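Local coordinates for fructooligosaccharide ABC transporter substrate-binding protein FusA (Streptococcus pneumoniae, PDB 5G5Y) that captures short- and long-chain fructooligosaccharides, preferring tetrasaccharides and larger, and delivers them to an ABC transporter for import into the cell, at residues K90-I98 with E320-A331. Residues are numbered along the deposited sequence; the frame is centred on the assembly and turned at random.
Sequences KYMPNLKKI and ELTAKWIDAQYA
Asp327 turns its carboxylate onto the first turn of helix 93-101, where the backbone N-H groups of Asn94 and Leu95 point out of the N-terminal end and no preceding turn supplies carbonyls. Asn94 N to Asp327 OD2 and Leu95 N to Asp327 OD1 are both 2.9 Å, each on a syn lone pair, a two-pronged grip that fixes the rotation of the group. A chi1 of -158° swings the carboxylate across, alongside the oppositely running Met92. At the N-cap, Met92 has no polar side chain to offer, so the acid comes from the other helix; Pro93, lacking an N-H, suits the opening turn. Asn94 returns the grip: its ND2 donates almost straight to Asp327 O at 3.0 Å, from above the carbonyl plane, while Tyr330 N reaches that oxygen from the other face.

Met92 bends at chi3 (74°), laying CE 3.6 Å from Ile326 CG2; small Ala323 lets Met92 CG and Tyr91 CB come close. Met92 and Tyr330 both pack on Phe119. Leu95 CD1 sits over the Tyr330 ring, 4.0 Å from its centroid; the Tyr330 hydroxyl is hydrogen-bonded to Pro120 O. Toward the start of helix 319-329, Glu320 runs extended over one Tyr91 face, CG 3.7 Å from the centroid and carboxylate nearly parallel to the ring; Lys90 CB covers the opposite face. A salt bridge from Lys324 NZ to the anti lone pair of Glu320 OE2 probably helps hold that carboxylate.

Segments 93-98 and 320-329 cross at 52°, joining helix 93-101 to a helix that packs on strand 310-312 through Thr322, Trp325 and Ile326. The helix dipole and two N-H groups probably stabilise the buried Asp327 charge.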
ATOM      1  N   LYS A  90     -12.143 -16.124 -23.584  1.00 19.85           N
ATOM      2  CA  LYS A  90     -12.771 -15.997 -24.911  1.00 20.66           C
ATOM      3  C   LYS A  90     -12.603 -14.615 -25.526  1.00 19.73           C
ATOM      4  O   LYS A  90     -12.476 -14.484 -26.743  1.00 17.37           O
ATOM      5  CB  LYS A  90     -14.273 -16.259 -24.822  1.00 24.39           C
ATOM      6  CG  LYS A  90     -14.685 -17.703 -24.725  1.00 29.93           C
ATOM      7  CD  LYS A  90     -16.194 -17.798 -24.953  1.00 34.56           C
ATOM      8  CE  LYS A  90     -16.858 -18.832 -24.075  1.00 41.79           C
ATOM      9  NZ  LYS A  90     -16.655 -20.206 -24.603  1.00 46.65           N
ATOM     10  N   TYR A  91     -12.632 -13.580 -24.693  1.00 16.45           N
ATOM     11  CA  TYR A  91     -12.842 -12.209 -25.211  1.00 17.45           C
ATOM     12  C   TYR A  91     -11.839 -11.151 -24.782  1.00 16.74           C
ATOM     13  O   TYR A  91     -12.013  -9.964 -25.134  1.00 15.60           O
ATOM     14  CB  TYR A  91     -14.240 -11.707 -24.824  1.00 17.94           C
ATOM     15  CG  TYR A  91     -15.389 -12.615 -25.236  1.00 19.80           C
ATOM     16  CD1 TYR A  91     -15.560 -13.015 -26.575  1.00 21.30           C
ATOM     17  CD2 TYR A  91     -16.323 -13.041 -24.305  1.00 20.82           C
ATOM     18  CE1 TYR A  91     -16.613 -13.849 -26.946  1.00 22.30           C
ATOM     19  CE2 TYR A  91     -17.365 -13.893 -24.668  1.00 22.60           C
ATOM     20  CZ  TYR A  91     -17.491 -14.287 -25.987  1.00 23.78           C
ATOM     21  OH  TYR A  91     -18.548 -15.105 -26.311  1.00 27.70           O
ATOM     22  N   MET A  92     -10.836 -11.528 -23.978  1.00 15.40           N
ATOM     23  CA  MET A  92     -10.034 -10.490 -23.322  1.00 15.51           C
ATOM     24  C   MET A  92      -8.520 -10.663 -23.549  1.00 15.57           C
ATOM     25  O   MET A  92      -7.776 -10.937 -22.602  1.00 13.63           O
ATOM     26  CB  MET A  92     -10.415 -10.376 -21.864  1.00 15.81           C
ATOM     27  CG  MET A  92     -11.905 -10.172 -21.612  1.00 14.78           C
ATOM     28  SD  MET A  92     -12.252  -9.968 -19.843  1.00 15.57           S
ATOM     29  CE  MET A  92     -11.637  -8.284 -19.583  1.00 15.86           C
ATOM     30  N   PRO A  93      -8.064 -10.505 -24.829  1.00 15.37           N
ATOM     31  CA  PRO A  93      -6.633 -10.690 -25.127  1.00 16.51           C
ATOM     32  C   PRO A  93      -5.657  -9.748 -24.371  1.00 15.03           C
ATOM     33  O   PRO A  93      -4.513 -10.155 -24.092  1.00 14.66           O
ATOM     34  CB  PRO A  93      -6.539 -10.460 -26.653  1.00 15.86           C
ATOM     35  CG  PRO A  93      -7.708  -9.585 -26.963  1.00 17.25           C
ATOM     36  CD  PRO A  93      -8.801 -10.025 -26.020  1.00 15.93           C
ATOM     37  N   ASN A  94      -6.050  -8.501 -24.087  1.00 15.48           N
ATOM     38  CA  ASN A  94      -5.149  -7.609 -23.322  1.00 15.02           C
ATOM     39  C   ASN A  94      -4.894  -8.165 -21.914  1.00 14.50           C
ATOM     40  O   ASN A  94      -3.769  -8.245 -21.469  1.00 14.31           O
ATOM     41  CB  ASN A  94      -5.647  -6.137 -23.251  1.00 15.88           C
ATOM     42  CG  ASN A  94      -5.764  -5.480 -24.611  1.00 17.62           C
ATOM     43  OD1 ASN A  94      -4.957  -5.740 -25.493  1.00 19.96           O
ATOM     44  ND2 ASN A  94      -6.748  -4.621 -24.787  1.00 16.85           N
ATOM     45  N   LEU A  95      -5.950  -8.544 -21.220  1.00 14.39           N
ATOM     46  CA  LEU A  95      -5.852  -9.115 -19.896  1.00 14.57           C
ATOM     47  C   LEU A  95      -5.152 -10.477 -19.968  1.00 15.99           C
ATOM     48  O   LEU A  95      -4.310 -10.783 -19.146  1.00 14.38           O
ATOM     49  CB  LEU A  95      -7.236  -9.247 -19.270  1.00 14.63           C
ATOM     50  CG  LEU A  95      -7.258  -9.847 -17.850  1.00 15.17           C
ATOM     51  CD1 LEU A  95      -6.357  -9.125 -16.873  1.00 16.34           C
ATOM     52  CD2 LEU A  95      -8.675  -9.788 -17.351  1.00 15.84           C
ATOM     53  N   LYS A  96      -5.425 -11.265 -20.996  1.00 16.42           N
ATOM     54  CA  LYS A  96      -4.693 -12.546 -21.129  1.00 18.50           C
ATOM     55  C   LYS A  96      -3.171 -12.368 -21.303  1.00 18.87           C
ATOM     56  O   LYS A  96      -2.377 -13.184 -20.796  1.00 18.48           O
ATOM     57  CB  LYS A  96      -5.248 -13.369 -22.293  1.00 20.24           C
ATOM     58  CG  LYS A  96      -6.534 -14.053 -21.962  1.00 22.84           C
ATOM     59  CD  LYS A  96      -7.252 -14.494 -23.241  1.00 27.13           C
ATOM     60  CE  LYS A  96      -6.652 -15.733 -23.864  1.00 29.94           C
ATOM     61  NZ  LYS A  96      -7.296 -15.918 -25.209  1.00 31.92           N
ATOM     62  N   LYS A  97      -2.760 -11.308 -22.004  1.00 17.50           N
ATOM     63  CA  LYS A  97      -1.339 -11.011 -22.168  1.00 20.18           C
ATOM     64  C   LYS A  97      -0.659 -10.616 -20.830  1.00 19.16           C
ATOM     65  O   LYS A  97       0.461 -10.988 -20.546  1.00 17.83           O
ATOM     66  CB  LYS A  97      -1.130  -9.904 -23.192  1.00 22.86           C
ATOM     67  CG  LYS A  97       0.338  -9.715 -23.551  1.00 27.47           C
ATOM     68  CD  LYS A  97       0.535  -8.664 -24.625  1.00 31.70           C
ATOM     69  CE  LYS A  97       2.016  -8.337 -24.776  1.00 35.25           C
ATOM     70  NZ  LYS A  97       2.184  -7.450 -25.959  1.00 38.94           N
ATOM     71  N   ILE A  98      -1.352  -9.842 -20.026  1.00 16.82           N
ATOM     72  CA  ILE A  98      -0.887  -9.504 -18.672  1.00 16.01           C
ATOM     73  C   ILE A  98      -0.725 -10.775 -17.830  1.00 17.40           C
ATOM     74  O   ILE A  98       0.348 -10.955 -17.189  1.00 18.88           O
ATOM     75  CB  ILE A  98      -1.842  -8.483 -18.007  1.00 15.74           C
ATOM     76  CG1 ILE A  98      -1.795  -7.141 -18.744  1.00 16.31           C
ATOM     77  CG2 ILE A  98      -1.507  -8.228 -16.531  1.00 16.06           C
ATOM     78  CD1 ILE A  98      -3.077  -6.360 -18.673  1.00 16.86           C
ATOM     79  N   GLU A 320     -20.445 -10.588 -23.740  1.00 18.45           N
ATOM     80  CA  GLU A 320     -19.345 -10.434 -24.660  1.00 19.02           C
ATOM     81  C   GLU A 320     -18.990  -8.969 -24.841  1.00 18.05           C
ATOM     82  O   GLU A 320     -17.784  -8.592 -24.810  1.00 18.71           O
ATOM     83  CB  GLU A 320     -19.651 -11.108 -26.015  1.00 20.28           C
ATOM     84  CG  GLU A 320     -18.595 -10.831 -27.071  1.00 21.54           C
ATOM     85  CD  GLU A 320     -18.926 -11.526 -28.405  1.00 24.33           C
ATOM     86  OE1 GLU A 320     -19.921 -12.268 -28.451  1.00 23.16           O
ATOM     87  OE2 GLU A 320     -18.160 -11.348 -29.368  1.00 24.88           O
ATOM     88  N   LEU A 321     -20.002  -8.136 -25.055  1.00 16.63           N
ATOM     89  CA  LEU A 321     -19.783  -6.688 -25.177  1.00 17.15           C
ATOM     90  C   LEU A 321     -19.085  -6.150 -23.910  1.00 15.68           C
ATOM     91  O   LEU A 321     -18.164  -5.354 -23.986  1.00 14.43           O
ATOM     92  CB  LEU A 321     -21.115  -5.962 -25.330  1.00 19.44           C
ATOM     93  CG  LEU A 321     -21.029  -4.478 -25.704  1.00 21.06           C
ATOM     94  CD1 LEU A 321     -20.415  -4.317 -27.083  1.00 23.50           C
ATOM     95  CD2 LEU A 321     -22.435  -3.921 -25.668  1.00 22.13           C
ATOM     96  N   THR A 322     -19.590  -6.551 -22.759  1.00 15.76           N
ATOM     97  CA  THR A 322     -19.050  -6.069 -21.455  1.00 15.71           C
ATOM     98  C   THR A 322     -17.581  -6.480 -21.308  1.00 15.14           C
ATOM     99  O   THR A 322     -16.739  -5.633 -20.960  1.00 16.31           O
ATOM    100  CB  THR A 322     -19.903  -6.602 -20.291  1.00 15.94           C
ATOM    101  OG1 THR A 322     -21.237  -6.118 -20.411  1.00 16.03           O
ATOM    102  CG2 THR A 322     -19.390  -6.161 -18.923  1.00 16.21           C
ATOM    103  N   ALA A 323     -17.266  -7.748 -21.595  1.00 15.24           N
ATOM    104  CA  ALA A 323     -15.892  -8.255 -21.474  1.00 14.95           C
ATOM    105  C   ALA A 323     -14.928  -7.527 -22.399  1.00 14.64           C
ATOM    106  O   ALA A 323     -13.822  -7.202 -21.995  1.00 13.24           O
ATOM    107  CB  ALA A 323     -15.831  -9.753 -21.731  1.00 16.23           C
ATOM    108  N   LYS A 324     -15.361  -7.258 -23.633  1.00 13.90           N
ATOM    109  CA  LYS A 324     -14.583  -6.469 -24.563  1.00 13.77           C
ATOM    110  C   LYS A 324     -14.375  -5.024 -24.155  1.00 13.22           C
ATOM    111  O   LYS A 324     -13.288  -4.480 -24.359  1.00 13.11           O
ATOM    112  CB  LYS A 324     -15.162  -6.593 -26.004  1.00 15.04           C
ATOM    113  CG  LYS A 324     -14.942  -8.001 -26.530  1.00 15.39           C
ATOM    114  CD  LYS A 324     -15.540  -8.268 -27.931  1.00 18.56           C
ATOM    115  CE  LYS A 324     -15.068  -9.649 -28.378  1.00 19.82           C
ATOM    116  NZ  LYS A 324     -15.658  -9.982 -29.710  1.00 20.59           N
ATOM    117  N   TRP A 325     -15.393  -4.390 -23.589  1.00 13.64           N
ATOM    118  CA  TRP A 325     -15.267  -3.049 -23.042  1.00 13.43           C
ATOM    119  C   TRP A 325     -14.247  -3.080 -21.888  1.00 12.97           C
ATOM    120  O   TRP A 325     -13.337  -2.240 -21.833  1.00 12.76           O
ATOM    121  CB  TRP A 325     -16.626  -2.525 -22.536  1.00 13.68           C
ATOM    122  CG  TRP A 325     -16.590  -1.107 -22.158  1.00 13.93           C
ATOM    123  CD1 TRP A 325     -16.916  -0.059 -22.946  1.00 14.13           C
ATOM    124  CD2 TRP A 325     -16.161  -0.546 -20.892  1.00 13.87           C
ATOM    125  NE1 TRP A 325     -16.734   1.121 -22.271  1.00 14.11           N
ATOM    126  CE2 TRP A 325     -16.250   0.855 -21.016  1.00 14.54           C
ATOM    127  CE3 TRP A 325     -15.676  -1.088 -19.696  1.00 13.50           C
ATOM    128  CZ2 TRP A 325     -15.910   1.729 -19.972  1.00 13.66           C
ATOM    129  CZ3 TRP A 325     -15.317  -0.221 -18.660  1.00 13.51           C
ATOM    130  CH2 TRP A 325     -15.461   1.171 -18.795  1.00 13.25           C
ATOM    131  N   ILE A 326     -14.367  -4.055 -21.012  1.00 12.63           N
ATOM    132  CA  ILE A 326     -13.407  -4.165 -19.873  1.00 13.11           C
ATOM    133  C   ILE A 326     -12.000  -4.419 -20.426  1.00 13.34           C
ATOM    134  O   ILE A 326     -10.996  -3.790 -19.984  1.00 13.08           O
ATOM    135  CB  ILE A 326     -13.805  -5.255 -18.866  1.00 13.37           C
ATOM    136  CG1 ILE A 326     -15.118  -4.889 -18.190  1.00 13.43           C
ATOM    137  CG2 ILE A 326     -12.721  -5.420 -17.765  1.00 13.69           C
ATOM    138  CD1 ILE A 326     -15.808  -6.018 -17.460  1.00 14.46           C
ATOM    139  N   ASP A 327     -11.885  -5.299 -21.419  1.00 13.16           N
ATOM    140  CA  ASP A 327     -10.550  -5.545 -21.981  1.00 12.73           C
ATOM    141  C   ASP A 327      -9.844  -4.311 -22.601  1.00 13.38           C
ATOM    142  O   ASP A 327      -8.604  -4.196 -22.489  1.00 12.88           O
ATOM    143  CB  ASP A 327     -10.534  -6.725 -22.926  1.00 14.59           C
ATOM    144  CG  ASP A 327      -9.154  -7.301 -23.073  1.00 14.44           C
ATOM    145  OD1 ASP A 327      -8.533  -7.636 -22.022  1.00 14.44           O
ATOM    146  OD2 ASP A 327      -8.679  -7.351 -24.225  1.00 13.47           O
ATOM    147  N   ALA A 328     -10.608  -3.357 -23.144  1.00 12.86           N
ATOM    148  CA  ALA A 328     -10.041  -2.136 -23.693  1.00 13.11           C
ATOM    149  C   ALA A 328      -9.349  -1.336 -22.556  1.00 13.42           C
ATOM    150  O   ALA A 328      -8.391  -0.609 -22.809  1.00 14.07           O
ATOM    151  CB  ALA A 328     -11.119  -1.341 -24.372  1.00 13.49           C
ATOM    152  N   GLN A 329      -9.808  -1.515 -21.308  1.00 12.41           N
ATOM    153  CA  GLN A 329      -9.222  -0.801 -20.165  1.00 13.49           C
ATOM    154  C   GLN A 329      -7.824  -1.336 -19.816  1.00 13.02           C
ATOM    155  O   GLN A 329      -7.025  -0.592 -19.242  1.00 13.54           O
ATOM    156  CB  GLN A 329     -10.093  -0.834 -18.934  1.00 13.76           C
ATOM    157  CG  GLN A 329     -11.576  -0.595 -19.182  1.00 15.06           C
ATOM    158  CD  GLN A 329     -11.854   0.609 -20.080  1.00 16.28           C
ATOM    159  OE1 GLN A 329     -11.349   1.700 -19.841  1.00 16.81           O
ATOM    160  NE2 GLN A 329     -12.638   0.400 -21.144  1.00 17.37           N
ATOM    161  N   TYR A 330      -7.557  -2.598 -20.170  1.00 12.27           N
ATOM    162  CA  TYR A 330      -6.281  -3.273 -19.963  1.00 13.17           C
ATOM    163  C   TYR A 330      -5.255  -3.088 -21.087  1.00 14.25           C
ATOM    164  O   TYR A 330      -4.126  -3.548 -20.957  1.00 14.79           O
ATOM    165  CB  TYR A 330      -6.511  -4.773 -19.706  1.00 12.88           C
ATOM    166  CG  TYR A 330      -7.064  -5.069 -18.353  1.00 12.26           C
ATOM    167  CD1 TYR A 330      -6.272  -4.917 -17.197  1.00 12.28           C
ATOM    168  CD2 TYR A 330      -8.364  -5.515 -18.195  1.00 11.78           C
ATOM    169  CE1 TYR A 330      -6.788  -5.185 -15.934  1.00 11.78           C
ATOM    170  CE2 TYR A 330      -8.886  -5.819 -16.928  1.00 12.72           C
ATOM    171  CZ  TYR A 330      -8.085  -5.650 -15.800  1.00 12.68           C
ATOM    172  OH  TYR A 330      -8.604  -5.928 -14.551  1.00 12.65           O
ATOM    173  N   ALA A 331      -5.626  -2.428 -22.202  1.00 14.78           N
ATOM    174  CA  ALA A 331      -4.615  -1.955 -23.156  1.00 14.72           C
ATOM    175  C   ALA A 331      -3.674  -1.013 -22.385  1.00 14.90           C
ATOM    176  O   ALA A 331      -4.150  -0.143 -21.638  1.00 14.20           O
ATOM    177  CB  ALA A 331      -5.261  -1.234 -24.350  1.00 15.36           C
TER